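Local coordinates for TOG array regulator of axonemal microtubules protein 1 (Mus musculus, PDB 5DN7) that promotes microtubule polymerization through its TOG domains and takes part in cilium formation, the chain here being the HEAT-repeat solenoid of TOG region 2, at residues D179-S184 with T218-K223; S169-P174 with F206-S211; A201-F206 with M238-A243. All blocks are in the same frame, centred on the assembly; numbering follows the deposited sequence.

Following the chain from the N terminus, contact 2 opens first, on helix 156-172, and closes on helix 196-213. Contact 1 opens on helix 180-187 inside that loop and closes beyond it on helix 219-226; contact 3 opens on helix 196-213 and closes last, on helix 237-246. All three loops, each about thirty residues long, therefore cross pairwise. Contacts 2 and 3 join 156-172, 196-213 and 237-246 in one layer of the solenoid, and contact 1 joins 180-187 and 219-226 in the other. Phe206, shared by contacts 2 and 3, touches Ser184 and Leu221 of contact 1 and so ties the layers together.

Contact 1 (D179-S184 with T218-K223); sequences DLPKLS and TNVLFK
The hydroxyl of Ser184 turns back on its own helix: OG donates to Pro181 O at 2.9 Å. The bond is bent at the acceptor, with a C=O...donor angle of 114° and the donor tilted 30° from the carbonyl plane. The first torsion sets OG between the backbone N and the carbonyl carbon, where the preceding turn's oxygen can take it. The hydroxyl is thus satisfied locally, and the methylene is left to face helix 219-226. There Leu221 comes in end-on, its CD2 methyl pressing close on Ser184 CB at 3.5 Å. Val220, the residue before Leu221, has CG2 anti to the backbone N and meets the flank of the proline ring a turn before Ser184, 3.9 Å from Pro181 CB. The two helices hence touch through one apolar pair, Pro181 with Val220, and the methyl of Leu221 on the serine methylene, with no hydrogen bond between the two segments. Pro181 sits in the first turn of helix 180-187, two residues after the N-cap residue Asp179, whose OD1 accepts a long, weak capping bond from Lys182 N. From the other layer, Met213 of helix 196-213 lies against both Leu180 and Val220, and Leu221 also packs on Phe206 and Ala210 of that helix. The short segments come within 9.5 Å of each other at their axes and run in the same sense, 29° apart. This side-by-side packing of helices running in the same sense within one layer is characteristic of the HEAT-repeat solenoid from which TOG domains are built.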
# COMPACT_ATOMS: atom_id res chain seq x y z
N ASP A 179 2.56 -16.51 -3.50
CA ASP A 179 2.20 -17.30 -4.67
C ASP A 179 2.70 -16.53 -5.89
O ASP A 179 2.00 -15.66 -6.42
CB ASP A 179 0.68 -17.53 -4.73
CG ASP A 179 0.27 -18.48 -5.83
OD1 ASP A 179 1.02 -18.65 -6.81
OD2 ASP A 179 -0.83 -19.08 -5.70
N LEU A 180 3.92 -16.83 -6.31
CA LEU A 180 4.58 -16.00 -7.30
C LEU A 180 3.97 -16.06 -8.71
O LEU A 180 3.95 -15.03 -9.39
CB LEU A 180 6.07 -16.32 -7.35
CG LEU A 180 6.87 -16.07 -6.07
CD1 LEU A 180 8.25 -16.62 -6.28
CD2 LEU A 180 6.93 -14.58 -5.70
N PRO A 181 3.51 -17.24 -9.18
CA PRO A 181 2.76 -17.26 -10.45
C PRO A 181 1.53 -16.35 -10.42
O PRO A 181 1.30 -15.55 -11.33
CB PRO A 181 2.33 -18.73 -10.59
CG PRO A 181 3.41 -19.49 -9.90
CD PRO A 181 3.86 -18.61 -8.74
N LYS A 182 0.76 -16.47 -9.35
CA LYS A 182 -0.45 -15.69 -9.22
C LYS A 182 -0.07 -14.22 -9.28
O LYS A 182 -0.66 -13.45 -10.03
CB LYS A 182 -1.18 -16.01 -7.92
CG LYS A 182 -2.52 -15.29 -7.77
CD LYS A 182 -3.31 -15.79 -6.54
CE LYS A 182 -2.68 -15.29 -5.23
NZ LYS A 182 -3.45 -15.75 -4.02
N LEU A 183 0.95 -13.87 -8.50
CA LEU A 183 1.43 -12.52 -8.39
C LEU A 183 1.82 -11.98 -9.76
O LEU A 183 1.37 -10.90 -10.16
CB LEU A 183 2.61 -12.46 -7.41
CG LEU A 183 2.92 -11.15 -6.71
CD1 LEU A 183 1.66 -10.51 -6.16
CD2 LEU A 183 3.93 -11.41 -5.59
N SER A 184 2.61 -12.73 -10.51
CA SER A 184 3.05 -12.22 -11.81
C SER A 184 1.90 -12.09 -12.81
O SER A 184 1.93 -11.20 -13.67
CB SER A 184 4.14 -13.11 -12.39
OG SER A 184 3.67 -14.43 -12.56
N THR A 218 11.69 -18.86 -14.79
CA THR A 218 11.32 -17.60 -15.44
C THR A 218 10.24 -17.82 -16.51
O THR A 218 9.55 -16.87 -17.01
CB THR A 218 12.56 -16.93 -16.07
OG1 THR A 218 13.56 -16.72 -15.06
CG2 THR A 218 12.23 -15.60 -16.72
N ASN A 219 10.03 -19.10 -16.73
CA ASN A 219 9.16 -19.57 -17.76
C ASN A 219 7.75 -19.04 -17.50
O ASN A 219 7.07 -18.70 -18.39
CB ASN A 219 9.17 -21.10 -17.73
CG ASN A 219 10.48 -21.67 -18.24
OD1 ASN A 219 11.21 -21.03 -18.97
ND2 ASN A 219 10.80 -22.88 -17.84
N VAL A 220 7.37 -18.99 -16.26
CA VAL A 220 6.06 -18.57 -15.81
C VAL A 220 5.90 -17.06 -16.00
O VAL A 220 4.79 -16.59 -16.26
CB VAL A 220 5.81 -18.96 -14.33
CG1 VAL A 220 6.82 -18.30 -13.43
CG2 VAL A 220 4.43 -18.56 -13.89
N LEU A 221 7.01 -16.33 -15.93
CA LEU A 221 7.01 -14.89 -16.17
C LEU A 221 6.75 -14.61 -17.63
O LEU A 221 6.03 -13.65 -17.98
CB LEU A 221 8.34 -14.24 -15.76
CG LEU A 221 8.58 -14.05 -14.27
CD1 LEU A 221 9.90 -13.35 -14.06
CD2 LEU A 221 7.45 -13.24 -13.66
N PHE A 222 7.33 -15.44 -18.49
CA PHE A 222 7.04 -15.27 -19.91
C PHE A 222 5.60 -15.68 -20.28
O PHE A 222 4.99 -15.09 -21.19
CB PHE A 222 8.06 -16.04 -20.74
CG PHE A 222 9.48 -15.58 -20.51
CD1 PHE A 222 9.75 -14.25 -20.22
CD2 PHE A 222 10.54 -16.48 -20.53
CE1 PHE A 222 11.06 -13.82 -20.00
CE2 PHE A 222 11.85 -16.06 -20.31
CZ PHE A 222 12.10 -14.72 -20.04
N LYS A 223 5.03 -16.64 -19.59
CA LYS A 223 3.64 -16.93 -19.76
C LYS A 223 2.78 -15.76 -19.30
O LYS A 223 1.83 -15.43 -19.94
CB LYS A 223 3.26 -18.19 -19.01
CG LYS A 223 4.07 -19.40 -19.44
CD LYS A 223 3.40 -20.72 -19.15
CE LYS A 223 4.24 -21.60 -18.26
NZ LYS A 223 3.42 -22.09 -17.13

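Contact 2 (S169-P174 with F206-S211); sequences SLLTYP and FAVLAS
Leu170 and Leu209 cross obliquely, and the fork of the first straddles one methyl of the second: Leu209 CD2 lies 3.8 Å from Leu170 CD1 and almost as close to Leu170 CD2. Beside this pair, Val208 reaches the root of the same leucine, with its CG1 methyl 3.7 Å from Leu170 CB. Its first torsion of -177° holds CG1 anti to the backbone N and directs that branch across the gap between helices 156-172 and 196-213. The same methyl is approached more loosely by the end of Leu171, whose CD2 is 4.3 Å from Val208 CG1, so that Val208 fits between two consecutive leucines. Leu209 arrives differently. Its first side-chain bond does not aim at the opposite helix, and only the end of the branch comes near, while CD1 lies over one face of the Phe206 ring, offset toward the rim. Leu180 and Leu183 of helix 180-187 close on Leu170 from the second layer, and Pro251 touches Val208. The segment 169-174 runs from the C-terminal part of helix 156-172 into the loop that follows, and Ser169 O accepts from both Thr172 N and Tyr173 N. HEAT repeats 7 and 8, as predicted from sequence, are thus joined through their longer helices. Every touch across the contact is between aliphatic carbons, and no hydrogen bond crosses; between these segments cohesion comes from burial and shape fit, not from directional bonds.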
# COMPACT_ATOMS: atom_id res chain seq x y z
N SER A 169 6.94 -5.28 -0.73
CA SER A 169 6.53 -6.56 -0.16
C SER A 169 7.50 -7.70 -0.52
O SER A 169 7.94 -8.45 0.35
CB SER A 169 5.11 -6.89 -0.62
OG SER A 169 4.47 -7.78 0.26
N LEU A 170 7.83 -7.81 -1.80
CA LEU A 170 8.65 -8.90 -2.28
C LEU A 170 10.10 -8.74 -1.83
O LEU A 170 10.85 -9.71 -1.79
CB LEU A 170 8.60 -8.99 -3.80
CG LEU A 170 7.30 -9.49 -4.44
CD1 LEU A 170 7.14 -8.88 -5.84
CD2 LEU A 170 7.34 -11.03 -4.49
N LEU A 171 10.50 -7.51 -1.52
CA LEU A 171 11.84 -7.29 -0.97
C LEU A 171 11.87 -7.40 0.57
O LEU A 171 12.94 -7.41 1.16
CB LEU A 171 12.37 -5.90 -1.40
CG LEU A 171 12.74 -5.63 -2.86
CD1 LEU A 171 13.01 -4.14 -3.09
CD2 LEU A 171 13.96 -6.45 -3.25
N THR A 172 10.72 -7.44 1.21
CA THR A 172 10.68 -7.52 2.67
C THR A 172 10.47 -8.97 3.19
O THR A 172 10.92 -9.32 4.28
CB THR A 172 9.56 -6.61 3.22
OG1 THR A 172 9.81 -5.28 2.77
CG2 THR A 172 9.49 -6.65 4.74
N TYR A 173 9.82 -9.79 2.38
CA TYR A 173 9.39 -11.12 2.78
C TYR A 173 10.00 -12.19 1.88
O TYR A 173 10.20 -11.95 0.70
CB TYR A 173 7.86 -11.21 2.76
CG TYR A 173 7.24 -10.35 3.83
CD1 TYR A 173 7.20 -10.80 5.14
CD2 TYR A 173 6.74 -9.07 3.55
CE1 TYR A 173 6.66 -10.02 6.14
CE2 TYR A 173 6.21 -8.27 4.56
CZ TYR A 173 6.17 -8.77 5.86
OH TYR A 173 5.64 -8.03 6.90
N PRO A 174 10.29 -13.38 2.45
CA PRO A 174 10.87 -14.48 1.65
C PRO A 174 9.93 -14.98 0.54
O PRO A 174 8.72 -14.80 0.62
CB PRO A 174 11.10 -15.59 2.70
CG PRO A 174 10.16 -15.28 3.82
CD PRO A 174 10.01 -13.78 3.84
N PHE A 206 8.89 -7.15 -12.07
CA PHE A 206 9.19 -8.41 -12.75
C PHE A 206 10.65 -8.83 -12.52
O PHE A 206 10.93 -10.03 -12.41
CB PHE A 206 8.85 -8.32 -14.24
CG PHE A 206 7.49 -8.95 -14.58
CD1 PHE A 206 6.32 -8.44 -14.03
CD2 PHE A 206 7.40 -10.08 -15.38
CE1 PHE A 206 5.07 -9.04 -14.30
CE2 PHE A 206 6.16 -10.70 -15.64
CZ PHE A 206 5.00 -10.16 -15.10
N ALA A 207 11.58 -7.88 -12.41
CA ALA A 207 12.96 -8.23 -12.05
C ALA A 207 12.99 -8.90 -10.68
O ALA A 207 13.66 -9.95 -10.50
CB ALA A 207 13.86 -6.98 -12.06
N VAL A 208 12.26 -8.33 -9.72
CA VAL A 208 12.22 -8.95 -8.39
C VAL A 208 11.52 -10.32 -8.38
O VAL A 208 11.94 -11.24 -7.65
CB VAL A 208 11.52 -8.04 -7.37
CG1 VAL A 208 11.57 -8.69 -5.99
CG2 VAL A 208 12.21 -6.68 -7.32
N LEU A 209 10.47 -10.48 -9.17
CA LEU A 209 9.85 -11.80 -9.31
C LEU A 209 10.84 -12.81 -9.88
O LEU A 209 10.95 -13.90 -9.38
CB LEU A 209 8.60 -11.74 -10.18
CG LEU A 209 7.43 -10.98 -9.56
CD1 LEU A 209 6.35 -10.81 -10.59
CD2 LEU A 209 6.90 -11.75 -8.34
N ALA A 210 11.55 -12.44 -10.95
CA ALA A 210 12.54 -13.34 -11.55
C ALA A 210 13.57 -13.76 -10.51
O ALA A 210 13.90 -14.94 -10.40
CB ALA A 210 13.23 -12.69 -12.73
N SER A 211 14.06 -12.79 -9.74
CA SER A 211 15.03 -13.08 -8.69
C SER A 211 14.46 -14.00 -7.60
O SER A 211 15.18 -14.84 -7.05
CB SER A 211 15.53 -11.77 -8.08
OG SER A 211 16.17 -11.98 -6.84

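Contact 3 (A201-F206 with M238-A243); sequences AALEAF and MNAVQA
Leu203 has CG anti to its carbonyl carbon (chi1 -67°) and an extended second torsion, which carries its CD2 methyl across to helix 237-246; Val241, with chi1 162°, has CG2 beside its own backbone N and facing that methyl. The two side chains pass each other at a slant, with Leu203 CD2 and Val241 CG2 3.8 Å apart. This is helix-against-helix packing in the TOG domain's HEAT-type solenoid. It joins helix 196-213, in the repeat predicted as HEAT 8, to helix 237-246, further toward the C terminus in the same layer. Neither the leucine nor the valine has its first side-chain bond aimed straight across, and it is the end of Leu203 that closes the distance. Leu203 leans over the backbone between Ala240 and Val241: CD2 stands 4.0 Å from Ala240 C and rests against the Ala240 methyl at 4.2 Å from CB. The small alanine allows the leucine to settle close to the peptide, and the CA atoms of Leu203 and Val241 are 6.3 Å apart. One turn along, Phe206 starts its side chain toward the opposite helix and shields part of it, though its ring remains beyond close contact and packs instead on Leu221 and Ser184. Val225 of helix 219-226, in the other layer, touches Val241. Nothing polar crosses between the two segments themselves. Glu204 OE2, however, forms a salt bridge with Arg244 NE, the residue after 238-243, so an ionic link joins the same two helices next to the apolar patch. The carboxylate's second oxygen is held as well: Glu204 OE1 accepts a hydrogen bond from Ala262 N.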
# COMPACT_ATOMS: atom_id res chain seq x y z
N ALA A 201 7.50 0.71 -13.22
CA ALA A 201 7.29 0.05 -11.94
C ALA A 201 7.13 -1.45 -12.13
O ALA A 201 7.73 -2.25 -11.39
CB ALA A 201 6.09 0.63 -11.22
N ALA A 202 6.32 -1.83 -13.12
CA ALA A 202 6.02 -3.24 -13.37
C ALA A 202 7.24 -4.01 -13.85
O ALA A 202 7.38 -5.19 -13.53
CB ALA A 202 4.88 -3.37 -14.40
N LEU A 203 8.11 -3.38 -14.64
CA LEU A 203 9.35 -4.04 -15.05
C LEU A 203 10.25 -4.27 -13.83
O LEU A 203 10.83 -5.35 -13.68
CB LEU A 203 10.06 -3.21 -16.13
CG LEU A 203 9.29 -3.16 -17.47
CD1 LEU A 203 9.75 -1.99 -18.34
CD2 LEU A 203 9.40 -4.48 -18.24
N GLU A 204 10.37 -3.28 -12.94
CA GLU A 204 11.13 -3.53 -11.71
C GLU A 204 10.54 -4.68 -10.90
O GLU A 204 11.28 -5.56 -10.37
CB GLU A 204 11.18 -2.28 -10.83
CG GLU A 204 11.99 -1.15 -11.41
CD GLU A 204 13.50 -1.46 -11.52
OE1 GLU A 204 14.19 -1.51 -10.47
OE2 GLU A 204 13.98 -1.63 -12.66
N ALA A 205 9.21 -4.70 -10.81
CA ALA A 205 8.55 -5.77 -10.09
C ALA A 205 8.88 -7.10 -10.74
O ALA A 205 9.15 -8.06 -10.04
CB ALA A 205 7.04 -5.56 -10.04
N PHE A 206 8.89 -7.15 -12.07
CA PHE A 206 9.19 -8.41 -12.75
C PHE A 206 10.65 -8.83 -12.52
O PHE A 206 10.93 -10.03 -12.41
CB PHE A 206 8.85 -8.32 -14.24
CG PHE A 206 7.49 -8.95 -14.58
CD1 PHE A 206 6.32 -8.44 -14.03
CD2 PHE A 206 7.40 -10.08 -15.38
CE1 PHE A 206 5.07 -9.04 -14.30
CE2 PHE A 206 6.16 -10.70 -15.64
CZ PHE A 206 5.00 -10.16 -15.10
N MET A 238 7.61 -8.18 -24.35
CA MET A 238 8.53 -9.29 -24.25
C MET A 238 9.98 -8.78 -24.30
O MET A 238 10.82 -9.16 -23.47
CB MET A 238 8.27 -10.28 -25.38
CG MET A 238 8.86 -11.64 -25.17
SD MET A 238 8.58 -12.23 -23.49
CE MET A 238 9.28 -13.88 -23.63
N ASN A 239 10.25 -7.91 -25.27
CA ASN A 239 11.59 -7.35 -25.44
C ASN A 239 12.06 -6.53 -24.24
O ASN A 239 13.17 -6.71 -23.77
CB ASN A 239 11.67 -6.49 -26.72
CG ASN A 239 11.73 -7.32 -27.99
OD1 ASN A 239 11.34 -6.85 -29.07
ND2 ASN A 239 12.20 -8.56 -27.87
N ALA A 240 11.21 -5.64 -23.75
CA ALA A 240 11.50 -4.86 -22.56
C ALA A 240 11.69 -5.75 -21.32
O ALA A 240 12.59 -5.53 -20.53
CB ALA A 240 10.40 -3.84 -22.32
N VAL A 241 10.84 -6.76 -21.14
CA VAL A 241 10.98 -7.66 -20.00
C VAL A 241 12.32 -8.38 -20.05
O VAL A 241 13.03 -8.45 -19.06
CB VAL A 241 9.84 -8.70 -19.92
CG1 VAL A 241 10.23 -9.85 -19.02
CG2 VAL A 241 8.55 -8.05 -19.40
N GLN A 242 12.67 -8.91 -21.20
CA GLN A 242 13.93 -9.60 -21.36
C GLN A 242 15.12 -8.68 -21.16
O GLN A 242 16.05 -9.03 -20.52
CB GLN A 242 13.99 -10.33 -22.68
CG GLN A 242 13.02 -11.49 -22.75
CD GLN A 242 13.16 -12.31 -23.98
OE1 GLN A 242 12.90 -11.86 -25.08
NE2 GLN A 242 13.56 -13.53 -23.81
N ALA A 243 15.02 -7.48 -21.70
CA ALA A 243 16.07 -6.48 -21.52
C ALA A 243 16.26 -6.20 -20.04
O ALA A 243 17.37 -6.25 -19.54
CB ALA A 243 15.74 -5.22 -22.27